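Local coordinates for protein peroxide stress regulator PerR, FUR family (Streptococcus pyogenes, PDB 4LMY) that probably senses peroxide stress and, as a zinc-binding dimeric transcription factor of the ferric uptake regulator family, binds DNA to control the genes of the response, at residues D11-V16 with T30-I35; L17-E22 with H97-V102; K71-V74 with F78-E81. One frame throughout, in Å; residues are numbered along the deposited sequence.

Interaction 1 (D11-V16 with T30-I35)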
ATOM      1  N   ASP B  11       7.030   2.111 -11.552  1.00 19.80           N
ATOM      2  CA  ASP B  11       5.786   2.682 -11.039  1.00 19.19           C
ATOM      3  C   ASP B  11       4.652   2.424 -12.028  1.00 22.91           C
ATOM      4  O   ASP B  11       4.866   1.780 -13.057  1.00 24.76           O
ATOM      5  CB  ASP B  11       5.918   4.172 -10.682  1.00 21.43           C
ATOM      6  CG  ASP B  11       6.290   5.047 -11.871  1.00 24.80           C
ATOM      7  OD1 ASP B  11       6.682   6.209 -11.629  1.00 30.56           O
ATOM      8  OD2 ASP B  11       6.200   4.597 -13.031  1.00 25.91           O
ATOM      9  N   ALA B  12       3.456   2.918 -11.722  1.00 20.71           N
ATOM     10  CA  ALA B  12       2.298   2.678 -12.581  1.00 21.59           C
ATOM     11  C   ALA B  12       2.532   3.159 -14.011  1.00 24.66           C
ATOM     12  O   ALA B  12       2.253   2.437 -14.964  1.00 21.84           O
ATOM     13  CB  ALA B  12       1.050   3.325 -11.996  1.00 21.56           C
ATOM     14  N   TYR B  13       3.062   4.373 -14.146  1.00 22.57           N
ATOM     15  CA  TYR B  13       3.318   4.975 -15.452  1.00 21.72           C
ATOM     16  C   TYR B  13       4.335   4.181 -16.261  1.00 24.32           C
ATOM     17  O   TYR B  13       4.063   3.781 -17.397  1.00 23.57           O
ATOM     18  CB  TYR B  13       3.775   6.429 -15.282  1.00 26.25           C
ATOM     19  CG  TYR B  13       4.190   7.117 -16.566  1.00 22.29           C
ATOM     20  CD1 TYR B  13       5.526   7.186 -16.936  1.00 24.59           C
ATOM     21  CD2 TYR B  13       3.249   7.709 -17.399  1.00 22.91           C
ATOM     22  CE1 TYR B  13       5.916   7.815 -18.104  1.00 25.46           C
ATOM     23  CE2 TYR B  13       3.629   8.343 -18.570  1.00 22.80           C
ATOM     24  CZ  TYR B  13       4.963   8.394 -18.916  1.00 26.57           C
ATOM     25  OH  TYR B  13       5.348   9.021 -20.079  1.00 27.62           O
ATOM     26  N   GLU B  14       5.502   3.945 -15.670  1.00 20.73           N
ATOM     27  CA  GLU B  14       6.558   3.202 -16.346  1.00 22.90           C
ATOM     28  C   GLU B  14       6.145   1.764 -16.644  1.00 20.77           C
ATOM     29  O   GLU B  14       6.619   1.162 -17.609  1.00 24.60           O
ATOM     30  CB  GLU B  14       7.860   3.234 -15.537  1.00 21.53           C
ATOM     31  CG  GLU B  14       8.485   4.618 -15.408  1.00 22.14           C
ATOM     32  CD  GLU B  14       8.924   5.205 -16.742  1.00 34.26           C
ATOM     33  OE1 GLU B  14       9.086   4.444 -17.720  1.00 36.72           O
ATOM     34  OE2 GLU B  14       9.116   6.438 -16.809  1.00 36.27           O
ATOM     35  N   ASN B  15       5.265   1.208 -15.815  1.00 21.50           N
ATOM     36  CA  ASN B  15       4.764  -0.138 -16.066  1.00 20.36           C
ATOM     37  C   ASN B  15       3.928  -0.207 -17.334  1.00 22.54           C
ATOM     38  O   ASN B  15       4.096  -1.118 -18.143  1.00 23.88           O
ATOM     39  CB  ASN B  15       3.955  -0.668 -14.883  1.00 21.51           C
ATOM     40  CG  ASN B  15       3.335  -2.020 -15.172  1.00 24.36           C
ATOM     41  OD1 ASN B  15       2.137  -2.124 -15.433  1.00 28.05           O
ATOM     42  ND2 ASN B  15       4.154  -3.061 -15.144  1.00 19.70           N
ATOM     43  N   VAL B  16       3.027   0.758 -17.501  1.00 22.41           N
ATOM     44  CA  VAL B  16       2.186   0.807 -18.694  1.00 22.19           C
ATOM     45  C   VAL B  16       3.049   0.857 -19.949  1.00 23.84           C
ATOM     46  O   VAL B  16       2.836   0.094 -20.893  1.00 25.60           O
ATOM     47  CB  VAL B  16       1.237   2.017 -18.677  1.00 23.79           C
ATOM     48  CG1 VAL B  16       0.474   2.107 -19.990  1.00 25.65           C
ATOM     49  CG2 VAL B  16       0.276   1.909 -17.514  1.00 22.21           C
ATOM     50  N   THR B  30       0.901  12.024 -27.041  1.00 24.42           N
ATOM     51  CA  THR B  30      -0.503  12.072 -26.655  1.00 23.22           C
ATOM     52  C   THR B  30      -0.854  10.868 -25.787  1.00 22.45           C
ATOM     53  O   THR B  30      -1.571  10.991 -24.793  1.00 24.86           O
ATOM     54  CB  THR B  30      -1.418  12.104 -27.897  1.00 28.13           C
ATOM     55  OG1 THR B  30      -1.286  13.372 -28.552  1.00 32.86           O
ATOM     56  CG2 THR B  30      -2.867  11.902 -27.500  1.00 30.70           C
ATOM     57  N   ARG B  31      -0.326   9.706 -26.160  1.00 23.26           N
ATOM     58  CA  ARG B  31      -0.558   8.484 -25.399  1.00 22.27           C
ATOM     59  C   ARG B  31       0.021   8.597 -23.994  1.00 23.39           C
ATOM     60  O   ARG B  31      -0.604   8.177 -23.020  1.00 22.44           O
ATOM     61  CB  ARG B  31       0.030   7.279 -26.133  1.00 25.94           C
ATOM     62  CG  ARG B  31      -0.130   5.956 -25.405  1.00 29.64           C
ATOM     63  CD  ARG B  31      -0.254   4.811 -26.394  1.00 30.19           C
ATOM     64  NE  ARG B  31      -1.542   4.828 -27.084  1.00 42.43           N
ATOM     65  CZ  ARG B  31      -1.746   4.331 -28.300  1.00 45.78           C
ATOM     66  NH1 ARG B  31      -0.742   3.785 -28.972  1.00 42.06           N
ATOM     67  NH2 ARG B  31      -2.952   4.388 -28.850  1.00 54.71           N
ATOM     68  N   LYS B  32       1.211   9.181 -23.894  1.00 23.86           N
ATOM     69  CA  LYS B  32       1.840   9.402 -22.597  1.00 24.48           C
ATOM     70  C   LYS B  32       1.021  10.364 -21.743  1.00 22.80           C
ATOM     71  O   LYS B  32       0.875  10.168 -20.534  1.00 25.60           O
ATOM     72  CB  LYS B  32       3.263   9.933 -22.771  1.00 23.22           C
ATOM     73  CG  LYS B  32       4.242   8.886 -23.256  1.00 23.04           C
ATOM     74  CD  LYS B  32       5.676   9.391 -23.222  1.00 31.12           C
ATOM     75  CE  LYS B  32       6.096   9.988 -24.552  1.00 38.20           C
ATOM     76  NZ  LYS B  32       7.459  10.591 -24.482  1.00 33.22           N
ATOM     77  N   ALA B  33       0.489  11.402 -22.381  1.00 21.89           N
ATOM     78  CA  ALA B  33      -0.320  12.396 -21.682  1.00 24.15           C
ATOM     79  C   ALA B  33      -1.602  11.796 -21.117  1.00 27.01           C
ATOM     80  O   ALA B  33      -2.002  12.106 -19.996  1.00 28.24           O
ATOM     81  CB  ALA B  33      -0.644  13.552 -22.603  1.00 26.63           C
ATOM     82  N   ILE B  34      -2.244  10.933 -21.895  1.00 22.14           N
ATOM     83  CA  ILE B  34      -3.497  10.321 -21.473  1.00 21.87           C
ATOM     84  C   ILE B  34      -3.275   9.312 -20.342  1.00 23.48           C
ATOM     85  O   ILE B  34      -4.054   9.254 -19.388  1.00 28.48           O
ATOM     86  CB  ILE B  34      -4.234   9.685 -22.671  1.00 24.64           C
ATOM     87  CG1 ILE B  34      -4.710  10.785 -23.623  1.00 24.91           C
ATOM     88  CG2 ILE B  34      -5.411   8.849 -22.203  1.00 24.45           C
ATOM     89  CD1 ILE B  34      -5.286  10.278 -24.921  1.00 27.05           C
ATOM     90  N   ILE B  35      -2.198   8.538 -20.441  1.00 22.78           N
ATOM     91  CA  ILE B  35      -1.829   7.607 -19.376  1.00 21.79           C
ATOM     92  C   ILE B  35      -1.599   8.349 -18.061  1.00 23.82           C
ATOM     93  O   ILE B  35      -2.167   7.986 -17.031  1.00 25.94           O
ATOM     94  CB  ILE B  35      -0.571   6.798 -19.735  1.00 22.49           C
ATOM     95  CG1 ILE B  35      -0.857   5.871 -20.918  1.00 25.45           C
ATOM     96  CG2 ILE B  35      -0.095   5.983 -18.532  1.00 24.41           C
ATOM     97  CD1 ILE B  35       0.385   5.325 -21.585  1.00 24.77           C
TER

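Interaction 2 (L17-E22 with H97-V102). With ZN (zinc ion), chain E.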
ATOM      1  N   LEU B  17       4.040   1.746 -19.941  1.00 22.68           N
ATOM      2  CA  LEU B  17       4.925   1.918 -21.085  1.00 26.46           C
ATOM      3  C   LEU B  17       5.694   0.638 -21.389  1.00 26.69           C
ATOM      4  O   LEU B  17       5.846   0.261 -22.550  1.00 29.12           O
ATOM      5  CB  LEU B  17       5.896   3.078 -20.854  1.00 25.94           C
ATOM      6  CG  LEU B  17       5.272   4.466 -20.703  1.00 28.94           C
ATOM      7  CD1 LEU B  17       6.340   5.551 -20.814  1.00 26.48           C
ATOM      8  CD2 LEU B  17       4.169   4.678 -21.730  1.00 33.57           C
ATOM      9  N   GLU B  18       6.171  -0.034 -20.345  1.00 24.12           N
ATOM     10  CA  GLU B  18       6.895  -1.290 -20.519  1.00 27.23           C
ATOM     11  C   GLU B  18       6.018  -2.360 -21.168  1.00 25.89           C
ATOM     12  O   GLU B  18       6.444  -3.033 -22.105  1.00 31.87           O
ATOM     13  CB  GLU B  18       7.452  -1.792 -19.183  1.00 29.96           C
ATOM     14  CG  GLU B  18       8.173  -3.133 -19.266  1.00 33.08           C
ATOM     15  CD  GLU B  18       9.446  -3.079 -20.099  1.00 44.35           C
ATOM     16  OE1 GLU B  18       9.911  -4.152 -20.541  1.00 46.81           O
ATOM     17  OE2 GLU B  18       9.987  -1.972 -20.306  1.00 41.03           O
ATOM     18  N   HIS B  19       4.793  -2.502 -20.673  1.00 25.52           N
ATOM     19  CA  HIS B  19       3.837  -3.451 -21.237  1.00 24.67           C
ATOM     20  C   HIS B  19       3.523  -3.123 -22.695  1.00 27.90           C
ATOM     21  O   HIS B  19       3.456  -4.017 -23.539  1.00 29.81           O
ATOM     22  CB  HIS B  19       2.542  -3.469 -20.422  1.00 24.28           C
ATOM     23  CG  HIS B  19       2.625  -4.279 -19.165  1.00 26.10           C
ATOM     24  ND1 HIS B  19       2.066  -5.535 -19.053  1.00 31.14           N
ATOM     25  CD2 HIS B  19       3.193  -4.013 -17.966  1.00 25.23           C
ATOM     26  CE1 HIS B  19       2.290  -6.008 -17.840  1.00 31.24           C
ATOM     27  NE2 HIS B  19       2.970  -5.104 -17.159  1.00 22.19           N
ATOM     28  N   LEU B  20       3.326  -1.840 -22.983  1.00 25.66           N
ATOM     29  CA  LEU B  20       3.017  -1.405 -24.345  1.00 31.73           C
ATOM     30  C   LEU B  20       4.191  -1.628 -25.300  1.00 36.83           C
ATOM     31  O   LEU B  20       3.991  -2.043 -26.442  1.00 37.10           O
ATOM     32  CB  LEU B  20       2.578   0.062 -24.370  1.00 28.58           C
ATOM     33  CG  LEU B  20       1.242   0.387 -23.698  1.00 27.62           C
ATOM     34  CD1 LEU B  20       0.844   1.832 -23.965  1.00 29.31           C
ATOM     35  CD2 LEU B  20       0.152  -0.571 -24.147  1.00 33.43           C
ATOM     36  N   ARG B  21       5.406  -1.349 -24.833  1.00 36.08           N
ATOM     37  CA  ARG B  21       6.608  -1.606 -25.624  1.00 35.80           C
ATOM     38  C   ARG B  21       6.729  -3.090 -25.940  1.00 44.19           C
ATOM     39  O   ARG B  21       7.058  -3.469 -27.065  1.00 41.23           O
ATOM     40  CB  ARG B  21       7.866  -1.151 -24.884  1.00 38.68           C
ATOM     41  CG  ARG B  21       8.081   0.348 -24.835  1.00 40.15           C
ATOM     42  CD  ARG B  21       9.469   0.670 -24.296  1.00 47.64           C
ATOM     43  NE  ARG B  21       9.525   1.992 -23.682  1.00 56.90           N
ATOM     44  CZ  ARG B  21       9.534   2.207 -22.370  1.00 49.01           C
ATOM     45  NH1 ARG B  21       9.503   1.185 -21.523  1.00 42.45           N
ATOM     46  NH2 ARG B  21       9.583   3.447 -21.905  1.00 44.16           N
ATOM     47  N   GLU B  22       6.464  -3.921 -24.935  1.00 51.13           N
ATOM     48  CA  GLU B  22       6.504  -5.371 -25.097  1.00 55.67           C
ATOM     49  C   GLU B  22       5.583  -5.829 -26.223  1.00 58.03           C
ATOM     50  O   GLU B  22       5.874  -6.804 -26.915  1.00 58.45           O
ATOM     51  CB  GLU B  22       6.117  -6.069 -23.789  1.00 56.55           C
ATOM     52  CG  GLU B  22       7.212  -6.079 -22.735  1.00 62.43           C
ATOM     53  CD  GLU B  22       6.739  -6.643 -21.406  1.00 67.89           C
ATOM     54  OE1 GLU B  22       5.513  -6.830 -21.236  1.00 50.19           O
ATOM     55  OE2 GLU B  22       7.593  -6.901 -20.531  1.00 60.03           O
ATOM     56  N   HIS B  97      -1.343  -1.891 -12.429  1.00 25.75           N
ATOM     57  CA  HIS B  97      -0.439  -2.285 -11.356  1.00 24.50           C
ATOM     58  C   HIS B  97       0.933  -1.628 -11.472  1.00 25.93           C
ATOM     59  O   HIS B  97       1.219  -0.897 -12.421  1.00 25.28           O
ATOM     60  CB  HIS B  97      -0.250  -3.797 -11.398  1.00 24.63           C
ATOM     61  CG  HIS B  97       0.447  -4.274 -12.634  1.00 25.02           C
ATOM     62  ND1 HIS B  97      -0.220  -4.517 -13.817  1.00 24.99           N
ATOM     63  CD2 HIS B  97       1.752  -4.532 -12.877  1.00 22.61           C
ATOM     64  CE1 HIS B  97       0.646  -4.913 -14.731  1.00 21.32           C
ATOM     65  NE2 HIS B  97       1.850  -4.930 -14.191  1.00 26.82           N
ATOM     66  N   GLN B  98       1.788  -1.910 -10.498  1.00 25.21           N
ATOM     67  CA  GLN B  98       3.177  -1.485 -10.554  1.00 23.06           C
ATOM     68  C   GLN B  98       4.048  -2.615 -10.022  1.00 19.91           C
ATOM     69  O   GLN B  98       3.541  -3.656  -9.600  1.00 22.81           O
ATOM     70  CB  GLN B  98       3.395  -0.222  -9.719  1.00 23.34           C
ATOM     71  CG  GLN B  98       3.264  -0.459  -8.231  1.00 24.92           C
ATOM     72  CD  GLN B  98       3.732   0.717  -7.405  1.00 31.00           C
ATOM     73  OE1 GLN B  98       3.423   0.808  -6.224  1.00 34.56           O
ATOM     74  NE2 GLN B  98       4.494   1.614  -8.016  1.00 24.90           N
ATOM     75  N   HIS B  99       5.356  -2.404 -10.029  1.00 21.07           N
ATOM     76  CA  HIS B  99       6.276  -3.406  -9.510  1.00 21.84           C
ATOM     77  C   HIS B  99       7.234  -2.781  -8.511  1.00 21.17           C
ATOM     78  O   HIS B  99       7.892  -1.785  -8.805  1.00 24.25           O
ATOM     79  CB  HIS B  99       7.026  -4.086 -10.652  1.00 22.05           C
ATOM     80  CG  HIS B  99       6.121  -4.754 -11.636  1.00 22.78           C
ATOM     81  ND1 HIS B  99       5.836  -6.101 -11.592  1.00 25.16           N
ATOM     82  CD2 HIS B  99       5.403  -4.250 -12.669  1.00 25.24           C
ATOM     83  CE1 HIS B  99       4.998  -6.404 -12.568  1.00 29.43           C
ATOM     84  NE2 HIS B  99       4.717  -5.297 -13.233  1.00 22.13           N
ATOM     85  N   VAL B 100       7.297  -3.385  -7.328  1.00 18.70           N
ATOM     86  CA  VAL B 100       8.019  -2.830  -6.193  1.00 19.73           C
ATOM     87  C   VAL B 100       9.146  -3.764  -5.763  1.00 17.78           C
ATOM     88  O   VAL B 100       8.974  -4.980  -5.731  1.00 18.39           O
ATOM     89  CB  VAL B 100       7.058  -2.620  -4.999  1.00 19.79           C
ATOM     90  CG1 VAL B 100       7.785  -2.031  -3.789  1.00 19.99           C
ATOM     91  CG2 VAL B 100       5.885  -1.740  -5.413  1.00 25.25           C
ATOM     92  N   ASN B 101      10.300  -3.196  -5.433  1.00 20.58           N
ATOM     93  CA  ASN B 101      11.417  -3.998  -4.943  1.00 19.74           C
ATOM     94  C   ASN B 101      11.286  -4.369  -3.472  1.00 21.17           C
ATOM     95  O   ASN B 101      10.760  -3.599  -2.669  1.00 20.74           O
ATOM     96  CB  ASN B 101      12.739  -3.263  -5.147  1.00 20.07           C
ATOM     97  CG  ASN B 101      13.217  -3.313  -6.579  1.00 24.65           C
ATOM     98  OD1 ASN B 101      12.860  -4.217  -7.333  1.00 27.65           O
ATOM     99  ND2 ASN B 101      14.045  -2.349  -6.959  1.00 25.09           N
ATOM    100  N   VAL B 102      11.763  -5.557  -3.125  1.00 19.84           N
ATOM    101  CA  VAL B 102      11.985  -5.896  -1.728  1.00 19.03           C
ATOM    102  C   VAL B 102      13.471  -6.199  -1.561  1.00 18.52           C
ATOM    103  O   VAL B 102      14.036  -7.020  -2.286  1.00 24.15           O
ATOM    104  CB  VAL B 102      11.081  -7.059  -1.235  1.00 24.38           C
ATOM    105  CG1 VAL B 102      11.286  -8.317  -2.063  1.00 31.56           C
ATOM    106  CG2 VAL B 102      11.328  -7.331   0.241  1.00 21.75           C
TER
HETATM  107 ZN    ZN E 201       3.794  -5.236 -15.167  1.00 27.31          ZN

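Interaction 3 (K71-V74 with F78-E81)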
ATOM      1  N   LYS B  71      -9.181   2.695 -25.783  1.00 31.15           N
ATOM      2  CA  LYS B  71      -9.356   1.347 -26.317  1.00 34.98           C
ATOM      3  C   LYS B  71      -8.125   0.484 -26.056  1.00 40.62           C
ATOM      4  O   LYS B  71      -8.240  -0.667 -25.637  1.00 36.18           O
ATOM      5  CB  LYS B  71      -9.652   1.407 -27.817  1.00 35.81           C
ATOM      6  CG  LYS B  71      -9.564   0.071 -28.533  1.00 45.27           C
ATOM      7  CD  LYS B  71     -10.912  -0.349 -29.093  1.00 53.02           C
ATOM      8  CE  LYS B  71     -10.757  -0.986 -30.465  1.00 64.12           C
ATOM      9  NZ  LYS B  71      -9.776  -2.107 -30.454  1.00 62.31           N
ATOM     10  N   VAL B  72      -6.948   1.051 -26.301  1.00 32.78           N
ATOM     11  CA  VAL B  72      -5.693   0.355 -26.043  1.00 31.45           C
ATOM     12  C   VAL B  72      -5.530   0.058 -24.555  1.00 33.45           C
ATOM     13  O   VAL B  72      -5.235  -1.072 -24.166  1.00 31.88           O
ATOM     14  CB  VAL B  72      -4.482   1.170 -26.544  1.00 30.37           C
ATOM     15  CG1 VAL B  72      -3.182   0.579 -26.017  1.00 32.68           C
ATOM     16  CG2 VAL B  72      -4.473   1.231 -28.068  1.00 38.74           C
ATOM     17  N   LEU B  73      -5.740   1.073 -23.723  1.00 27.23           N
ATOM     18  CA  LEU B  73      -5.574   0.926 -22.279  1.00 30.86           C
ATOM     19  C   LEU B  73      -6.570  -0.053 -21.655  1.00 38.01           C
ATOM     20  O   LEU B  73      -6.213  -0.823 -20.763  1.00 36.29           O
ATOM     21  CB  LEU B  73      -5.659   2.289 -21.587  1.00 29.28           C
ATOM     22  CG  LEU B  73      -4.535   3.264 -21.952  1.00 27.97           C
ATOM     23  CD1 LEU B  73      -4.631   4.533 -21.120  1.00 26.28           C
ATOM     24  CD2 LEU B  73      -3.168   2.611 -21.793  1.00 30.36           C
ATOM     25  N   VAL B  74      -7.813  -0.019 -22.125  1.00 32.09           N
ATOM     26  CA  VAL B  74      -8.840  -0.929 -21.625  1.00 41.24           C
ATOM     27  C   VAL B  74      -8.516  -2.372 -22.005  1.00 40.57           C
ATOM     28  O   VAL B  74      -8.601  -3.276 -21.173  1.00 48.58           O
ATOM     29  CB  VAL B  74     -10.247  -0.545 -22.139  1.00 35.49           C
ATOM     30  CG1 VAL B  74     -11.225  -1.697 -21.957  1.00 46.11           C
ATOM     31  CG2 VAL B  74     -10.752   0.698 -21.423  1.00 38.04           C
ATOM     32  N   PHE B  78      -5.337  -1.821 -18.222  1.00 44.00           N
ATOM     33  CA  PHE B  78      -4.884  -0.778 -17.307  1.00 41.04           C
ATOM     34  C   PHE B  78      -5.993   0.205 -16.938  1.00 37.32           C
ATOM     35  O   PHE B  78      -5.847   0.998 -16.008  1.00 39.70           O
ATOM     36  CB  PHE B  78      -3.681  -0.036 -17.893  1.00 33.64           C
ATOM     37  CG  PHE B  78      -2.495  -0.919 -18.153  1.00 34.58           C
ATOM     38  CD1 PHE B  78      -1.790  -1.474 -17.098  1.00 33.40           C
ATOM     39  CD2 PHE B  78      -2.086  -1.194 -19.446  1.00 32.35           C
ATOM     40  CE1 PHE B  78      -0.700  -2.288 -17.328  1.00 32.84           C
ATOM     41  CE2 PHE B  78      -0.994  -2.009 -19.683  1.00 35.47           C
ATOM     42  CZ  PHE B  78      -0.301  -2.555 -18.620  1.00 33.45           C
ATOM     43  N   VAL B  79      -7.101   0.147 -17.671  1.00 38.93           N
ATOM     44  CA  VAL B  79      -8.242   1.022 -17.418  1.00 37.07           C
ATOM     45  C   VAL B  79      -9.548   0.232 -17.519  1.00 28.40           C
ATOM     46  O   VAL B  79      -9.705  -0.604 -18.407  1.00 43.73           O
ATOM     47  CB  VAL B  79      -8.266   2.221 -18.403  1.00 38.07           C
ATOM     48  CG1 VAL B  79      -9.616   2.929 -18.377  1.00 37.94           C
ATOM     49  CG2 VAL B  79      -7.142   3.201 -18.084  1.00 35.69           C
ATOM     50  N   SER B  80     -10.473   0.492 -16.601  1.00 48.26           N
ATOM     51  CA  SER B  80     -11.777  -0.164 -16.624  1.00 56.88           C
ATOM     52  C   SER B  80     -12.898   0.802 -16.998  1.00 50.71           C
ATOM     53  O   SER B  80     -12.898   1.960 -16.581  1.00 54.39           O
ATOM     54  CB  SER B  80     -12.073  -0.807 -15.269  1.00 58.86           C
ATOM     55  OG  SER B  80     -11.862   0.113 -14.212  1.00 61.78           O
ATOM     56  N   GLU B  81     -13.848   0.319 -17.793  1.00 51.02           N
ATOM     57  CA  GLU B  81     -15.045   1.088 -18.103  1.00 52.50           C
ATOM     58  C   GLU B  81     -16.064   0.866 -16.995  1.00 55.30           C
ATOM     59  O   GLU B  81     -16.453  -0.271 -16.723  1.00 49.61           O
ATOM     60  CB  GLU B  81     -15.646   0.648 -19.438  1.00 53.50           C
ATOM     61  CG  GLU B  81     -14.650   0.506 -20.574  1.00 50.25           C
ATOM     62  CD  GLU B  81     -15.326   0.162 -21.886  1.00 58.46           C
ATOM     63  OE1 GLU B  81     -14.828  -0.734 -22.600  1.00 72.35           O
ATOM     64  OE2 GLU B  81     -16.358   0.790 -22.204  1.00 62.49           O
TER

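Interaction 1 (D11-V16 with T30-I35)
Tyr-13, Val-16, Lys-32 and Ile-35 join helix 12-22 to helix 29-40 in the winged-helix DNA-binding domain usual for the FUR family. The two helical segments run roughly antiparallel, at 140° between their N-to-C directions, with their axes 10.8 Å apart, and nearly all the bridging is by side chains, with one backbone carbonyl, that of Lys-32, taking part.

The apolar part has two touches, both on Ile-35. Its delta methyl meets one Val-16 methyl tip to tip, Val-16 CG1 to Ile-35 CD1 being 3.6 Å. The other branch of the isoleucine serves the tyrosine: the side chains of Tyr-13 and Ile-35 cross at about a right angle, Ile-35 CG2 lying 3.9 Å from Tyr-13 CD2. Deeper in the domain Ile-35 also packs on Leu-73 and Val-16 on Phe-94, which makes this end of the contact part of the hydrophobic core.

Tyr-13 and Lys-32 form the less buried half. With CG anti to the backbone N (chi1 175°), the Tyr-13 ring extends across to helix 29-40, and its edge faces the carbonyl of Lys-32 in plane, CE2 to Lys-32 O 3.8 Å. The hydroxyl rests against the aliphatic part of Lys-32, whose ammonium turns away to a salt bridge with Glu-29; Tyr-13 OH to Lys-32 CD is 3.2 Å.

Polar bonding within the segments sets the start of the first helix. Asp-11 is its N-cap, and the nearly straight bond from Glu-14 N to Asp-11 OD2, 2.8 Å long at 167°, meets that oxygen nearly along its C-O axis.

Interaction 2 (L17-E22 with H97-V102)
His-19, on helix 12-22, meets His-97 and His-99 through a shared zinc ion. Just ahead of it in sequence, Leu-17 faces the other way, onto Ile-35 of helix 29-40, while Glu-18 lies beside the N-terminal residue His-6.

His-19 then carries the contact. Its CG sits anti to the carbonyl carbon (chi1 -80°), which takes the ring off the helix toward the metal, and His-19 NE2 binds zinc at 2.2 Å. His-99 NE2 binds opposite it, 2.1 Å from zinc, and His-97 NE2, at 2.2 Å, comes in at about a right angle to that line. The side chains of His-19 and His-97 come from opposite directions, their ring planes turned 80° apart. His-19 NE2 and His-97 NE2 are 3.2 Å apart because both bind the one ion. The site lies between the DNA-binding and dimerisation domains, probably where FUR-family relatives bind their regulatory metal. His-4 and His-6 from the N-terminal arm add two more ligands, and the amide of Asn-15 takes the sixth place.

Further on, Leu-20 packs on Arg-31. Arg-21 folds back along its own helix, one guanidinium face over Leu-17 CB, with an edge-on salt bridge of 3.4 Å between Arg-21 NH1 and Glu-18 OE2. At the end of the helix Glu-22 OE2 is hydrogen-bonded to His-6 ND1, a second-shell bond that orients this zinc ligand.

Interaction 3 (K71-V74 with F78-E81)
Leu-73 O receives two backbone N-H groups, from Phe-78 and Val-79, as the chain leaves its helix and enters a strand. The bond from Phe-78 N is 2.9 Å long and nearly straight at 169°; the one from Val-79 N to the same oxygen, 3.4 Å, is weak. One residue on, the backbone of Val-74 adds a CA-H...O contact, Val-74 CA to Val-79 O being 3.3 Å.

The unit is the turn from helix 63-75, in the position of the recognition helix of a winged helix-turn-helix, into the first strand of its two-stranded wing. Around its polar centre the valines and the leucine close up. Val-79 straddles the helix end with its two methyls: CG1 lies 3.9 Å from Val-74 CG2, the two side chains crossing at about a right angle, and CG2 lies 3.9 Å from Leu-73 CB. A Val-79 chi1 of 166° puts CG1 beside its own carbonyl carbon and CG2 beside its backbone N, one branch for each helix residue. Glu-81, exposed to solvent, reaches back, its chain extended beyond CG, and lays OE1 3.8 Å from Val-74 CG1.

Strand 91-94 is the partner in the wing, with Phe-94 and Tyr-92 against Val-79. Farther out, Leu-73 packs on Val-16, and the Phe-78 ring meets the zinc ligand His-19 edge-to-face.

From the N terminus, helix 12-22 enters two contacts in turn. Its first part pairs with 30-35 in interaction 1, closing a short loop of 13 residues; its second part waits for 97-102, so interaction 2 closes a much longer loop and the two cross along the chain. Interaction 3, the tight turn from helix 63-75 into strand 79-82, follows interaction 1 in series and falls wholly within the span of interaction 2. Interactions 1 and 3 build the DNA-binding domain and share its core. Interaction 2 ties that domain to strand 98-104 of the dimerisation part, and Phe-78 packs against His-19 and His-97 between them.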